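Glutathione S-transferase omega-like 2 (Saccharomyces cerevisiae, PDB 5LKB) acts as a glutathione-dependent thiol transferase that reduces dehydroascorbate and dimethylarsinic acid, and reacts with glutathionyl-(hydro)quinones. Local coordinates at residues A12-Q16 against N221-K225; V215-N220 against R289-T293; V239-F243 against K306-T310. All coordinates share one frame; numbering follows the deposited sequence.

The three contacts form a tight cluster, their centres 12 to 14 Å apart, in and against the helical C-terminal part of the transferase. Along the chain, 12-16 comes first, then 215-220 and 221-225 in direct succession, then 239-243, 289-293 and 306-310. Contact 1 ties the N-terminal loop to helix 222-227, contact 2 pairs helix 205-220 with helix 285-304, and contact 3 sets helix 232-264 against the loop following helix 285-304. Val-242 of contact 3 packs on both Ser-218 and Gly-222, linking all three. The series thus runs from a glutathione-binding residue, through the helical core, to the interface with the second subunit.

Contact 1: residues A12-Q16 against N221-K225; sequences AFKRQ and NGVYK
Arg-15 presents the side of its guanidinium, not its end, to Asn-221, and two nitrogens close on one acceptor. Arg-15 NE lies 2.9 Å from Asn-221 OD1 in a fairly straight bond, 162° at the hydrogen, while Arg-15 NH2 makes a more bent one to the same oxygen. OD1 sits in the guanidinium plane, but the amide is turned 69° against it; NE therefore comes from above the carbonyl plane, whereas NH2 lies nearly in line with C=O. A chain extended through chi2 and bent at chi3 (-62°) turns NE onto the amide.

NH2 serves twice: it also hangs over one face of the Tyr-224 ring, 3.4 Å from Tyr-224 CD2, in a cation-pi contact with the guanidinium almost upright on the ring. Phe-13 joins from the loop side, its CG anti to the backbone N, which turns the ring toward helix 222-227. Its CE2 brings the ring edge to 3.6 Å from Asn-221 OD1 and lies 3.9 Å from Tyr-224 CB, while its CZ lies over a face of the Arg-15 guanidinium. With an alanine in place of this arginine, Asn-221 OD1 is likely to lose its two donors and the Tyr-224 face its cation.

Water completes the junction. One molecule bridges Phe-13 N and Lys-225 O; another joins Phe-13 O, Arg-15 N and Asn-221 ND2.

Arg-15 is a glutathione-binding residue, and the Tyr-224 side chain is about 6 Å from that of the nucleophile Cys-46, so the contact borders the active site. Tyr-224 OH is hydrogen-bonded to Tyr-346 OH. The loop ahead of strand 38-42 thus lies against helix 222-227, with Arg-15 touching Trp-48 of helix 47-58 and Tyr-216 of helix 205-220.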
# COMPACT_ATOMS: atom_id res chain seq x y z
N ALA A 12 -6.32 -10.87 17.82
CA ALA A 12 -6.89 -11.51 16.64
C ALA A 12 -8.35 -11.11 16.45
O ALA A 12 -9.08 -10.79 17.41
CB ALA A 12 -6.74 -13.04 16.75
N PHE A 13 -8.77 -11.10 15.19
CA PHE A 13 -10.14 -10.79 14.80
C PHE A 13 -10.93 -12.08 14.70
O PHE A 13 -10.53 -13.01 13.98
CB PHE A 13 -10.15 -10.12 13.43
CG PHE A 13 -11.51 -10.05 12.81
CD1 PHE A 13 -12.48 -9.29 13.39
CD2 PHE A 13 -11.79 -10.71 11.67
CE1 PHE A 13 -13.73 -9.21 12.84
CE2 PHE A 13 -13.06 -10.66 11.12
CZ PHE A 13 -14.01 -9.90 11.69
N LYS A 14 -12.04 -12.15 15.46
CA LYS A 14 -12.89 -13.35 15.53
C LYS A 14 -14.27 -12.93 15.02
O LYS A 14 -15.04 -12.28 15.73
CB LYS A 14 -12.95 -13.84 16.98
N ARG A 15 -14.55 -13.23 13.75
CA ARG A 15 -15.82 -12.87 13.16
C ARG A 15 -16.94 -13.59 13.93
O ARG A 15 -16.84 -14.79 14.19
CB ARG A 15 -15.84 -13.25 11.68
CG ARG A 15 -17.12 -12.93 10.96
CD ARG A 15 -17.03 -13.17 9.47
NE ARG A 15 -16.01 -12.31 8.86
CZ ARG A 15 -16.18 -11.07 8.51
NH1 ARG A 15 -17.35 -10.45 8.68
NH2 ARG A 15 -15.13 -10.40 7.99
N GLN A 16 -17.98 -12.84 14.26
CA GLN A 16 -19.15 -13.42 14.94
C GLN A 16 -19.92 -14.35 14.00
O GLN A 16 -19.97 -14.16 12.79
CB GLN A 16 -20.07 -12.30 15.39
CG GLN A 16 -20.90 -11.59 14.29
CD GLN A 16 -21.77 -10.44 14.83
OE1 GLN A 16 -21.46 -9.85 15.88
NE2 GLN A 16 -22.86 -10.13 14.11
N ASN A 221 -12.21 -14.13 4.49
CA ASN A 221 -11.96 -13.70 5.84
C ASN A 221 -10.46 -13.53 6.12
O ASN A 221 -10.11 -12.83 7.06
CB ASN A 221 -12.57 -14.69 6.87
CG ASN A 221 -12.81 -14.05 8.19
OD1 ASN A 221 -13.27 -12.90 8.32
ND2 ASN A 221 -12.50 -14.80 9.25
N GLY A 222 -9.61 -14.14 5.29
CA GLY A 222 -8.17 -14.01 5.53
C GLY A 222 -7.70 -12.57 5.48
O GLY A 222 -6.91 -12.14 6.31
N VAL A 223 -8.23 -11.79 4.52
CA VAL A 223 -7.81 -10.38 4.46
C VAL A 223 -8.24 -9.61 5.69
O VAL A 223 -7.53 -8.71 6.14
CB VAL A 223 -8.26 -9.66 3.19
CG1 VAL A 223 -7.69 -10.35 1.96
CG2 VAL A 223 -9.82 -9.57 3.07
N TYR A 224 -9.38 -9.97 6.33
CA TYR A 224 -9.86 -9.29 7.52
C TYR A 224 -9.08 -9.70 8.77
O TYR A 224 -8.73 -8.85 9.59
CB TYR A 224 -11.33 -9.60 7.75
CG TYR A 224 -12.26 -8.83 6.84
CD1 TYR A 224 -12.65 -7.56 7.15
CD2 TYR A 224 -12.79 -9.41 5.72
CE1 TYR A 224 -13.53 -6.84 6.35
CE2 TYR A 224 -13.65 -8.68 4.86
CZ TYR A 224 -14.06 -7.41 5.22
OH TYR A 224 -14.96 -6.66 4.44
N LYS A 225 -8.78 -11.01 8.90
CA LYS A 225 -7.89 -11.44 9.99
C LYS A 225 -6.51 -10.78 9.90
O LYS A 225 -5.90 -10.48 10.93
CB LYS A 225 -7.81 -12.97 9.99
CG LYS A 225 -9.14 -13.68 10.33
CD LYS A 225 -8.99 -15.19 10.43
CE LYS A 225 -8.76 -15.78 9.09
NZ LYS A 225 -8.74 -17.28 9.13
O HOH W 1 -6.87 -11.75 13.23
O HOH W 2 -12.38 -14.40 12.16

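Contact 2: residues V215-N220 against R289-T293; sequences VYDSIN and RLYTT
Leu-290 lays its CD1 methyl against two residues one helical turn apart, 3.9 Å from Val-215 CG1 and 4.1 Å from Ile-219 CG2. Its CG is anti to the backbone N (chi1 178°), which swings the branch across to the neighbouring helix, where it meets Val-215 at about a right angle. Ile-219 CG2 continues the apolar seam, lying 3.7 Å from Thr-293 CG2.

The hydroxyl on the same Thr-293 CB turns to polar company. A water donates to both Thr-293 OG1 and Asn-220 O, 2.8 Å from each, stitching the helix end to its neighbour. The Asn-220 side chain lies beside Thr-293 and the Arg-289 carbonyl. Nearer the N-terminal side of both segments, Arg-289 NH2 meets Tyr-216 CB, 3.7 Å away, at the guanidinium edge.

Helix 205-220 ends here in a wider pi-type turn: Val-215 O accepts from both Ile-219 N and Asn-220 N, which reach it from opposite faces of its plane. With axes 10.2 Å apart and inclined by only 15°, the segments form a nearly parallel helix pair inside the all-helical C-terminal domain of the glutathione transferase fold.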
# COMPACT_ATOMS: atom_id res chain seq x y z
N VAL A 215 -11.14 -20.95 0.62
CA VAL A 215 -11.16 -19.55 0.20
C VAL A 215 -11.77 -18.69 1.28
O VAL A 215 -11.30 -17.57 1.55
CB VAL A 215 -11.87 -19.40 -1.17
CG1 VAL A 215 -12.17 -17.93 -1.48
CG2 VAL A 215 -11.04 -20.02 -2.22
N TYR A 216 -12.80 -19.18 1.98
CA TYR A 216 -13.34 -18.40 3.09
C TYR A 216 -12.29 -18.09 4.15
O TYR A 216 -12.10 -16.93 4.55
CB TYR A 216 -14.57 -19.08 3.70
CG TYR A 216 -14.98 -18.38 4.97
CD1 TYR A 216 -15.71 -17.21 4.93
CD2 TYR A 216 -14.53 -18.81 6.23
CE1 TYR A 216 -16.03 -16.52 6.05
CE2 TYR A 216 -14.85 -18.13 7.38
CZ TYR A 216 -15.59 -16.96 7.30
OH TYR A 216 -15.91 -16.25 8.40
N ASP A 217 -11.64 -19.12 4.67
CA ASP A 217 -10.80 -18.91 5.82
C ASP A 217 -9.57 -18.10 5.46
O ASP A 217 -9.09 -17.33 6.29
CB ASP A 217 -10.35 -20.24 6.43
CG ASP A 217 -11.46 -20.90 7.27
OD1 ASP A 217 -12.14 -20.22 8.09
OD2 ASP A 217 -11.64 -22.12 7.08
N SER A 218 -9.02 -18.35 4.28
CA SER A 218 -7.71 -17.84 3.90
C SER A 218 -7.75 -16.57 3.04
O SER A 218 -6.72 -15.91 2.97
CB SER A 218 -6.87 -18.89 3.17
OG SER A 218 -7.39 -19.19 1.83
N ILE A 219 -8.86 -16.23 2.40
CA ILE A 219 -8.92 -15.12 1.45
C ILE A 219 -10.06 -14.20 1.84
O ILE A 219 -9.86 -13.04 2.18
CB ILE A 219 -8.99 -15.64 -0.00
CG1 ILE A 219 -7.70 -16.41 -0.34
CG2 ILE A 219 -9.24 -14.51 -0.98
CD1 ILE A 219 -7.64 -17.20 -1.57
N ASN A 220 -11.30 -14.71 1.76
CA ASN A 220 -12.46 -13.87 2.06
C ASN A 220 -12.35 -13.26 3.45
O ASN A 220 -12.44 -12.04 3.64
CB ASN A 220 -13.79 -14.63 1.95
CG ASN A 220 -14.10 -15.13 0.58
OD1 ASN A 220 -13.79 -14.52 -0.47
ND2 ASN A 220 -14.83 -16.22 0.56
N ARG A 289 -18.07 -15.76 -4.85
CA ARG A 289 -17.54 -15.57 -3.53
C ARG A 289 -16.09 -15.12 -3.60
O ARG A 289 -15.70 -14.23 -2.83
CB ARG A 289 -17.69 -16.85 -2.69
CG ARG A 289 -19.17 -17.14 -2.27
CD ARG A 289 -19.26 -18.61 -1.73
NE ARG A 289 -18.29 -18.84 -0.69
CZ ARG A 289 -18.49 -19.32 0.51
NH1 ARG A 289 -19.71 -19.69 0.91
NH2 ARG A 289 -17.44 -19.48 1.33
N LEU A 290 -15.30 -15.67 -4.51
CA LEU A 290 -13.90 -15.22 -4.63
C LEU A 290 -13.86 -13.80 -5.16
O LEU A 290 -13.02 -12.99 -4.71
CB LEU A 290 -13.11 -16.14 -5.55
CG LEU A 290 -11.63 -15.77 -5.79
CD1 LEU A 290 -10.90 -15.79 -4.49
CD2 LEU A 290 -11.00 -16.71 -6.76
N TYR A 291 -14.70 -13.48 -6.14
CA TYR A 291 -14.66 -12.17 -6.80
C TYR A 291 -14.80 -11.01 -5.82
O TYR A 291 -14.12 -9.97 -5.96
CB TYR A 291 -15.83 -12.07 -7.80
CG TYR A 291 -16.00 -10.70 -8.47
CD1 TYR A 291 -16.80 -9.78 -7.88
CD2 TYR A 291 -15.35 -10.36 -9.63
CE1 TYR A 291 -16.99 -8.53 -8.42
CE2 TYR A 291 -15.54 -9.10 -10.21
CZ TYR A 291 -16.37 -8.21 -9.62
OH TYR A 291 -16.56 -6.95 -10.16
N THR A 292 -15.70 -11.10 -4.86
CA THR A 292 -15.98 -9.93 -4.04
C THR A 292 -14.74 -9.54 -3.23
O THR A 292 -14.55 -8.36 -2.93
CB THR A 292 -17.22 -10.10 -3.20
OG1 THR A 292 -17.00 -11.21 -2.33
CG2 THR A 292 -18.49 -10.35 -4.06
N THR A 293 -13.87 -10.50 -2.91
CA THR A 293 -12.60 -10.19 -2.28
C THR A 293 -11.61 -9.68 -3.31
O THR A 293 -10.89 -8.68 -3.08
CB THR A 293 -12.03 -11.40 -1.55
OG1 THR A 293 -12.96 -11.78 -0.52
CG2 THR A 293 -10.68 -11.08 -0.92
O HOH W 3 -13.16 -10.15 1.70

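Contact 3: residues V239-F243 against K306-T310; sequences VNNVF and KCNFT
Asn-240 OD1 meets two carbons at the edge of the Phe-309 ring, 3.4 Å from Phe-309 CZ and 3.6 Å from Phe-309 CE2, while Asn-240 ND2 is hydrogen-bonded to Glu-236 O. That ring is one half of an offset aromatic stack, with Phe-243, which joins helix 232-264 to the loop after helix 285-304, in the helical domain of the transferase fold. The two rings lie nearly parallel, planes 13° and centroids 4.5 Å apart. Displacement brings Phe-309 CB over the centre of the Phe-243 ring as a CH-pi contact, 3.6 Å from the centroid.

Val-239 wedges in with both methyls. CG1, between backbone N and carbonyl carbon (chi1 76°), reaches Phe-309 CE1 at 3.7 Å; CG2 rests on Lys-306 O and Cys-307 CA, at the centre of an inverse gamma turn.

The loop also belongs to the dimer interface: Lys-364 of the second subunit makes a cation-pi contact with Phe-309, and Gly-362 N of that subunit is hydrogen-bonded to Asn-308 OD1. Around the Phe-243 edge, Cys-307 O is 3.3 Å from Phe-243 CZ, and Thr-310 O, buried with no polar partner in the model, is 3.6 Å from the same CZ.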
# COMPACT_ATOMS: atom_id res chain seq x y z
N VAL A 239 -1.24 -12.73 7.00
CA VAL A 239 -0.87 -12.27 5.67
C VAL A 239 -0.13 -13.34 4.90
O VAL A 239 -0.31 -13.49 3.68
CB VAL A 239 -0.10 -10.93 5.67
CG1 VAL A 239 1.38 -11.07 6.12
CG2 VAL A 239 -0.17 -10.27 4.31
N ASN A 240 0.74 -14.11 5.57
CA ASN A 240 1.41 -15.19 4.85
C ASN A 240 0.38 -16.20 4.36
O ASN A 240 0.51 -16.74 3.27
CB ASN A 240 2.42 -15.89 5.76
CG ASN A 240 3.78 -15.19 5.77
OD1 ASN A 240 4.51 -15.21 4.80
ND2 ASN A 240 4.10 -14.62 6.86
N ASN A 241 -0.64 -16.44 5.18
CA ASN A 241 -1.71 -17.39 4.84
C ASN A 241 -2.51 -16.90 3.64
O ASN A 241 -2.85 -17.71 2.76
CB ASN A 241 -2.56 -17.66 6.07
CG ASN A 241 -3.55 -18.79 5.82
OD1 ASN A 241 -3.15 -19.94 5.53
ND2 ASN A 241 -4.79 -18.45 5.83
N VAL A 242 -2.82 -15.59 3.57
CA VAL A 242 -3.53 -15.06 2.42
C VAL A 242 -2.76 -15.36 1.16
O VAL A 242 -3.30 -15.84 0.16
CB VAL A 242 -3.75 -13.55 2.61
CG1 VAL A 242 -4.15 -12.90 1.28
CG2 VAL A 242 -4.80 -13.21 3.67
N PHE A 243 -1.47 -14.96 1.11
CA PHE A 243 -0.73 -15.11 -0.13
C PHE A 243 -0.49 -16.58 -0.47
O PHE A 243 -0.49 -16.94 -1.64
CB PHE A 243 0.58 -14.27 -0.10
CG PHE A 243 0.29 -12.79 -0.34
CD1 PHE A 243 0.12 -12.34 -1.62
CD2 PHE A 243 0.06 -11.93 0.72
CE1 PHE A 243 -0.25 -11.01 -1.89
CE2 PHE A 243 -0.29 -10.59 0.48
CZ PHE A 243 -0.46 -10.17 -0.81
N LYS A 306 -2.88 -4.10 4.58
CA LYS A 306 -1.48 -4.47 4.57
C LYS A 306 -1.24 -5.83 3.95
O LYS A 306 -0.23 -6.51 4.23
CB LYS A 306 -0.80 -4.33 5.95
CG LYS A 306 -1.05 -2.99 6.63
CD LYS A 306 -0.41 -2.98 8.02
CE LYS A 306 -0.58 -1.58 8.66
NZ LYS A 306 -1.97 -0.95 8.81
N CYS A 307 -2.09 -6.19 2.96
CA CYS A 307 -1.96 -7.45 2.27
C CYS A 307 -1.15 -7.19 1.02
O CYS A 307 -1.65 -7.14 -0.09
CB CYS A 307 -3.35 -7.91 1.90
SG CYS A 307 -4.31 -8.60 3.32
N ASN A 308 0.17 -7.03 1.21
CA ASN A 308 0.93 -6.28 0.21
C ASN A 308 2.23 -6.92 -0.23
O ASN A 308 3.09 -6.23 -0.76
CB ASN A 308 1.15 -4.83 0.67
CG ASN A 308 2.21 -4.70 1.72
OD1 ASN A 308 2.50 -5.64 2.45
ND2 ASN A 308 2.80 -3.50 1.80
N PHE A 309 2.38 -8.24 -0.12
CA PHE A 309 3.53 -8.91 -0.76
C PHE A 309 3.65 -8.49 -2.21
O PHE A 309 4.74 -8.25 -2.74
CB PHE A 309 3.41 -10.44 -0.69
CG PHE A 309 3.51 -11.08 0.72
CD1 PHE A 309 3.54 -10.33 1.91
CD2 PHE A 309 3.60 -12.48 0.85
CE1 PHE A 309 3.56 -10.96 3.18
CE2 PHE A 309 3.68 -13.06 2.08
CZ PHE A 309 3.64 -12.33 3.23
N THR A 310 2.50 -8.48 -2.88
CA THR A 310 2.31 -8.03 -4.24
C THR A 310 0.84 -7.68 -4.39
O THR A 310 0.06 -7.80 -3.42
CB THR A 310 2.76 -9.10 -5.24
OG1 THR A 310 2.76 -8.56 -6.56
CG2 THR A 310 1.92 -10.30 -5.11